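PDB 3L9D: putative GTP pyrophosphokinase, which probably transfers pyrophosphate from ATP to GTP, the first step in making the alarmone ppGpp. Local coordinates for residues R67-K79 and D104-D117. Residues are numbered along the deposited sequence; the frame is centred on the assembly and turned at random.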
loop_
_atom_site.group_PDB
_atom_site.type_symbol
_atom_site.label_atom_id
_atom_site.label_comp_id
_atom_site.label_asym_id
_atom_site.label_seq_id
_atom_site.Cartn_x
_atom_site.Cartn_y
_atom_site.Cartn_z
ATOM N N ARG A 67 -7.096 18.135 -13.814
ATOM C CA ARG A 67 -7.582 16.819 -14.204
ATOM C C ARG A 67 -7.876 15.967 -12.984
ATOM O O ARG A 67 -7.400 16.247 -11.941
ATOM C CB ARG A 67 -6.570 16.093 -15.078
ATOM C CG ARG A 67 -5.967 16.893 -16.151
ATOM C CD ARG A 67 -4.616 16.398 -16.495
ATOM N NE ARG A 67 -4.624 15.017 -16.924
ATOM C CZ ARG A 67 -3.544 14.335 -17.234
ATOM N NH1 ARG A 67 -2.378 14.904 -17.155
ATOM N NH2 ARG A 67 -3.637 13.083 -17.595
ATOM N N HIS A 68 -8.660 14.921 -13.139
ATOM C CA HIS A 68 -8.848 13.965 -12.051
ATOM C C HIS A 68 -7.532 13.297 -11.657
ATOM O O HIS A 68 -6.734 12.864 -12.517
ATOM C CB HIS A 68 -9.848 12.883 -12.420
ATOM C CG HIS A 68 -9.988 11.812 -11.377
ATOM N ND1 HIS A 68 -10.601 12.030 -10.160
ATOM C CD2 HIS A 68 -9.605 10.513 -11.378
ATOM C CE1 HIS A 68 -10.582 10.913 -9.456
ATOM N NE2 HIS A 68 -9.985 9.975 -10.172
ATOM N N SER A 69 -7.327 13.215 -10.346
ATOM C CA SER A 69 -6.152 12.597 -9.767
ATOM C C SER A 69 -6.457 11.173 -9.316
ATOM O O SER A 69 -7.364 10.954 -8.519
ATOM C CB SER A 69 -5.669 13.428 -8.581
ATOM O OG SER A 69 -4.555 12.831 -7.950
ATOM N N PRO A 70 -5.683 10.203 -9.822
ATOM C CA PRO A 70 -5.827 8.792 -9.443
ATOM C C PRO A 70 -5.504 8.591 -7.967
ATOM O O PRO A 70 -5.969 7.623 -7.363
ATOM C CB PRO A 70 -4.765 8.082 -10.291
ATOM C CG PRO A 70 -4.347 9.087 -11.329
ATOM C CD PRO A 70 -4.538 10.426 -10.721
ATOM N N ILE A 71 -4.701 9.493 -7.402
ATOM C CA ILE A 71 -4.299 9.382 -6.007
ATOM C C ILE A 71 -5.093 10.365 -5.154
ATOM O O ILE A 71 -5.204 11.549 -5.493
ATOM C CB ILE A 71 -2.790 9.645 -5.820
ATOM C CG1 ILE A 71 -1.949 8.635 -6.602
ATOM C CG2 ILE A 71 -2.409 9.583 -4.355
ATOM C CD1 ILE A 71 -0.436 8.835 -6.424
ATOM N N GLU A 72 -5.656 9.880 -4.051
ATOM C CA GLU A 72 -6.421 10.754 -3.179
ATOM C C GLU A 72 -5.557 11.208 -2.034
ATOM O O GLU A 72 -5.525 12.390 -1.724
ATOM C CB GLU A 72 -7.682 10.077 -2.656
ATOM C CG GLU A 72 -8.885 10.417 -3.476
ATOM C CD GLU A 72 -10.168 10.246 -2.692
ATOM O OE1 GLU A 72 -10.447 9.116 -2.224
ATOM O OE2 GLU A 72 -10.905 11.246 -2.546
ATOM N N PHE A 73 -4.872 10.263 -1.396
ATOM C CA PHE A 73 -3.854 10.620 -0.423
ATOM C C PHE A 73 -2.888 9.492 -0.126
ATOM O O PHE A 73 -3.017 8.404 -0.648
ATOM C CB PHE A 73 -4.470 11.148 0.858
ATOM C CG PHE A 73 -5.274 10.144 1.599
ATOM C CD1 PHE A 73 -4.720 9.451 2.677
ATOM C CD2 PHE A 73 -6.609 9.909 1.252
ATOM C CE1 PHE A 73 -5.482 8.516 3.401
ATOM C CE2 PHE A 73 -7.379 8.988 1.969
ATOM C CZ PHE A 73 -6.811 8.280 3.040
ATOM N N VAL A 74 -1.914 9.766 0.727
ATOM C CA VAL A 74 -0.779 8.883 0.867
ATOM C C VAL A 74 -0.310 8.819 2.299
ATOM O O VAL A 74 -0.007 9.847 2.912
ATOM C CB VAL A 74 0.383 9.390 0.014
ATOM C CG1 VAL A 74 1.620 8.546 0.244
ATOM C CG2 VAL A 74 -0.017 9.419 -1.451
ATOM N N THR A 75 -0.228 7.599 2.813
ATOM C CA THR A 75 0.270 7.338 4.153
ATOM C C THR A 75 1.460 6.391 4.061
ATOM O O THR A 75 1.767 5.886 2.985
ATOM C CB THR A 75 -0.835 6.700 5.001
ATOM O OG1 THR A 75 -1.125 5.384 4.498
ATOM C CG2 THR A 75 -2.089 7.551 4.929
ATOM N N GLY A 76 2.142 6.148 5.173
ATOM C CA GLY A 76 3.271 5.236 5.142
ATOM C C GLY A 76 4.091 5.215 6.416
ATOM O O GLY A 76 4.227 6.223 7.099
ATOM N N ARG A 77 4.653 4.056 6.735
ATOM C CA ARG A 77 5.465 3.930 7.929
ATOM C C ARG A 77 6.436 2.778 7.820
ATOM O O ARG A 77 6.231 1.855 7.045
ATOM C CB ARG A 77 4.568 3.722 9.137
ATOM C CG ARG A 77 3.933 2.355 9.241
ATOM C CD ARG A 77 3.016 2.329 10.462
ATOM N NE ARG A 77 3.689 2.872 11.648
ATOM C CZ ARG A 77 4.092 2.150 12.695
ATOM N NH1 ARG A 77 3.868 0.844 12.734
ATOM N NH2 ARG A 77 4.710 2.740 13.716
ATOM N N VAL A 78 7.502 2.834 8.597
ATOM C CA VAL A 78 8.423 1.720 8.660
ATOM C C VAL A 78 7.779 0.648 9.515
ATOM O O VAL A 78 7.114 0.950 10.499
ATOM C CB VAL A 78 9.763 2.148 9.251
ATOM C CG1 VAL A 78 10.717 0.976 9.304
ATOM C CG2 VAL A 78 10.360 3.263 8.415
ATOM N N LYS A 79 7.944 -0.605 9.120
ATOM C CA LYS A 79 7.349 -1.716 9.852
ATOM C C LYS A 79 8.033 -1.835 11.208
ATOM O O LYS A 79 9.257 -1.753 11.286
ATOM C CB LYS A 79 7.483 -3.005 9.040
ATOM C CG LYS A 79 7.150 -4.245 9.816
ATOM C CD LYS A 79 7.324 -5.505 8.975
ATOM C CE LYS A 79 6.195 -5.674 7.981
ATOM N NZ LYS A 79 5.718 -7.083 7.994
ATOM N N ASP A 104 8.977 -5.630 2.546
ATOM C CA ASP A 104 8.014 -4.664 3.049
ATOM C C ASP A 104 8.444 -3.967 4.339
ATOM O O ASP A 104 7.613 -3.616 5.170
ATOM C CB ASP A 104 6.654 -5.339 3.252
ATOM C CG ASP A 104 6.716 -6.551 4.203
ATOM O OD1 ASP A 104 7.817 -7.046 4.519
ATOM O OD2 ASP A 104 5.636 -7.013 4.638
ATOM N N ILE A 105 9.739 -3.774 4.526
ATOM C CA ILE A 105 10.166 -3.046 5.701
ATOM C C ILE A 105 9.594 -1.617 5.628
ATOM O O ILE A 105 8.777 -1.219 6.465
ATOM C CB ILE A 105 11.687 -3.097 5.879
ATOM C CG1 ILE A 105 12.101 -4.553 6.135
ATOM C CG2 ILE A 105 12.142 -2.173 7.016
ATOM C CD1 ILE A 105 13.558 -4.743 6.462
ATOM N N ALA A 106 9.974 -0.859 4.607
ATOM C CA ALA A 106 9.255 0.374 4.334
ATOM C C ALA A 106 7.924 -0.026 3.722
ATOM O O ALA A 106 7.887 -0.845 2.800
ATOM C CB ALA A 106 10.034 1.253 3.387
ATOM N N GLY A 107 6.837 0.541 4.235
ATOM C CA GLY A 107 5.524 0.255 3.689
ATOM C C GLY A 107 4.749 1.513 3.353
ATOM O O GLY A 107 4.645 2.412 4.185
ATOM N N LEU A 108 4.206 1.591 2.138
ATOM C CA LEU A 108 3.457 2.769 1.725
ATOM C C LEU A 108 2.057 2.437 1.262
ATOM O O LEU A 108 1.801 1.355 0.746
ATOM C CB LEU A 108 4.196 3.535 0.635
ATOM C CG LEU A 108 5.286 4.471 1.158
ATOM C CD1 LEU A 108 6.643 4.016 0.719
ATOM C CD2 LEU A 108 5.006 5.899 0.705
ATOM N N ARG A 109 1.148 3.381 1.443
ATOM C CA ARG A 109 -0.228 3.186 1.028
ATOM C C ARG A 109 -0.704 4.324 0.154
ATOM O O ARG A 109 -0.674 5.469 0.567
ATOM C CB ARG A 109 -1.147 3.073 2.238
ATOM C CG ARG A 109 -0.893 1.847 3.041
ATOM C CD ARG A 109 -2.151 1.390 3.722
ATOM N NE ARG A 109 -1.893 0.137 4.424
ATOM C CZ ARG A 109 -2.193 -0.073 5.702
ATOM N NH1 ARG A 109 -2.776 0.900 6.407
ATOM N NH2 ARG A 109 -1.912 -1.253 6.264
ATOM N N ILE A 110 -1.154 3.999 -1.051
ATOM C CA ILE A 110 -1.725 4.996 -1.939
ATOM C C ILE A 110 -3.229 4.791 -1.964
ATOM O O ILE A 110 -3.716 3.778 -2.478
ATOM C CB ILE A 110 -1.102 4.904 -3.341
ATOM C CG1 ILE A 110 0.412 5.158 -3.234
ATOM C CG2 ILE A 110 -1.773 5.862 -4.299
ATOM C CD1 ILE A 110 1.202 5.080 -4.545
ATOM N N MET A 111 -3.960 5.728 -1.370
ATOM C CA MET A 111 -5.422 5.673 -1.335
ATOM C C MET A 111 -6.024 6.293 -2.593
ATOM O O MET A 111 -5.823 7.473 -2.876
ATOM C CB MET A 111 -5.960 6.372 -0.081
ATOM C CG MET A 111 -6.611 5.426 0.924
ATOM S SD MET A 111 -5.484 4.132 1.514
ATOM C CE MET A 111 -4.338 5.116 2.486
ATOM N N VAL A 112 -6.754 5.486 -3.354
ATOM C CA VAL A 112 -7.416 5.941 -4.572
ATOM C C VAL A 112 -8.919 5.981 -4.361
ATOM O O VAL A 112 -9.439 5.266 -3.510
ATOM C CB VAL A 112 -7.130 5.004 -5.779
ATOM C CG1 VAL A 112 -5.629 4.997 -6.136
ATOM C CG2 VAL A 112 -7.671 3.584 -5.502
ATOM N N GLN A 113 -9.604 6.818 -5.141
ATOM C CA GLN A 113 -11.049 6.952 -5.063
ATOM C C GLN A 113 -11.835 5.801 -5.717
ATOM O O GLN A 113 -12.819 5.330 -5.141
ATOM C CB GLN A 113 -11.525 8.299 -5.625
ATOM C CG GLN A 113 -12.989 8.590 -5.214
ATOM C CD GLN A 113 -13.575 9.884 -5.767
ATOM O OE1 GLN A 113 -13.031 10.505 -6.692
ATOM N NE2 GLN A 113 -14.710 10.283 -5.204
ATOM N N PHE A 114 -11.410 5.353 -6.899
ATOM C CA PHE A 114 -12.127 4.292 -7.629
ATOM C C PHE A 114 -11.283 3.050 -7.895
ATOM O O PHE A 114 -10.068 3.141 -8.070
ATOM C CB PHE A 114 -12.646 4.819 -8.961
ATOM C CG PHE A 114 -13.557 5.995 -8.828
ATOM C CD1 PHE A 114 -14.821 5.852 -8.276
ATOM C CD2 PHE A 114 -13.158 7.253 -9.267
ATOM C CE1 PHE A 114 -15.675 6.953 -8.161
ATOM C CE2 PHE A 114 -14.001 8.348 -9.156
ATOM C CZ PHE A 114 -15.258 8.202 -8.608
ATOM N N VAL A 115 -11.919 1.888 -7.941
ATOM C CA VAL A 115 -11.202 0.667 -8.302
ATOM C C VAL A 115 -10.385 0.930 -9.571
ATOM O O VAL A 115 -9.207 0.575 -9.677
ATOM C CB VAL A 115 -12.166 -0.490 -8.563
ATOM C CG1 VAL A 115 -11.503 -1.523 -9.433
ATOM C CG2 VAL A 115 -12.643 -1.100 -7.245
ATOM N N ASP A 116 -11.021 1.602 -10.519
ATOM C CA ASP A 116 -10.407 1.902 -11.791
ATOM C C ASP A 116 -9.135 2.741 -11.665
ATOM O O ASP A 116 -8.227 2.609 -12.495
ATOM C CB ASP A 116 -11.429 2.583 -12.698
ATOM C CG ASP A 116 -12.737 1.809 -12.776
ATOM O OD1 ASP A 116 -13.577 1.934 -11.851
ATOM O OD2 ASP A 116 -12.924 1.067 -13.761
ATOM N N ASP A 117 -9.051 3.593 -10.643
ATOM C CA ASP A 117 -7.858 4.436 -10.494
ATOM C C ASP A 117 -6.572 3.654 -10.185
ATOM O O ASP A 117 -5.473 4.188 -10.327
ATOM C CB ASP A 117 -8.068 5.518 -9.440
ATOM C CG ASP A 117 -9.092 6.539 -9.850
ATOM O OD1 ASP A 117 -9.146 6.903 -11.044
ATOM O OD2 ASP A 117 -9.831 6.999 -8.957
HETATM O O HOH W 1 -8.569 9.059 -6.480
HETATM O O HOH W 2 -2.926 3.663 5.771
#
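Met111 O takes two backbone donors from segment 67-79, Glu72 N at 2.7 Å and Phe73 N at 3.3 Å; two residues facing one make a classic beta bulge. Beyond it the antiparallel ladder continues through the hydrogen-bonded pairs Thr75–Arg109 and Arg77–Gly107 to Lys79 N, bonded to Ile105 O. Asp117 OD2 is likewise gripped twice: His68 NE2 meets it on the syn side, in the imidazole plane (3.2 Å, N-H...O 169°), and Phe114 N reaches it from the opposite face of the carboxylate, fixing the group from both sides. Phe73 is turned with CG between its backbone N and carbonyl carbon (chi1 65°), which leans the ring across toward Met111, and Met111 CB packs over one ring face, 3.7 Å from the centroid; the bent methionine chain carries CE on to Phe73 CE1 and Thr75 OG1. A water 2.8 Å from both Thr75 OG1 and Arg109 NH1 bridges these neighbours. On the other face of the sheet, Ile110 CG2 sits 3.6 Å from Ile71 CG1. Strand 73-78 is one edge of the mixed sheet within this chain, and strand 106-112 lies between it and strand 164-176; helix 177-193 covers Met111 and Arg109, while on the Ile110 face Leu108 touches Leu51 of helix 42-64, and helix 117-126 meets Ile71 and Val112 through Val121.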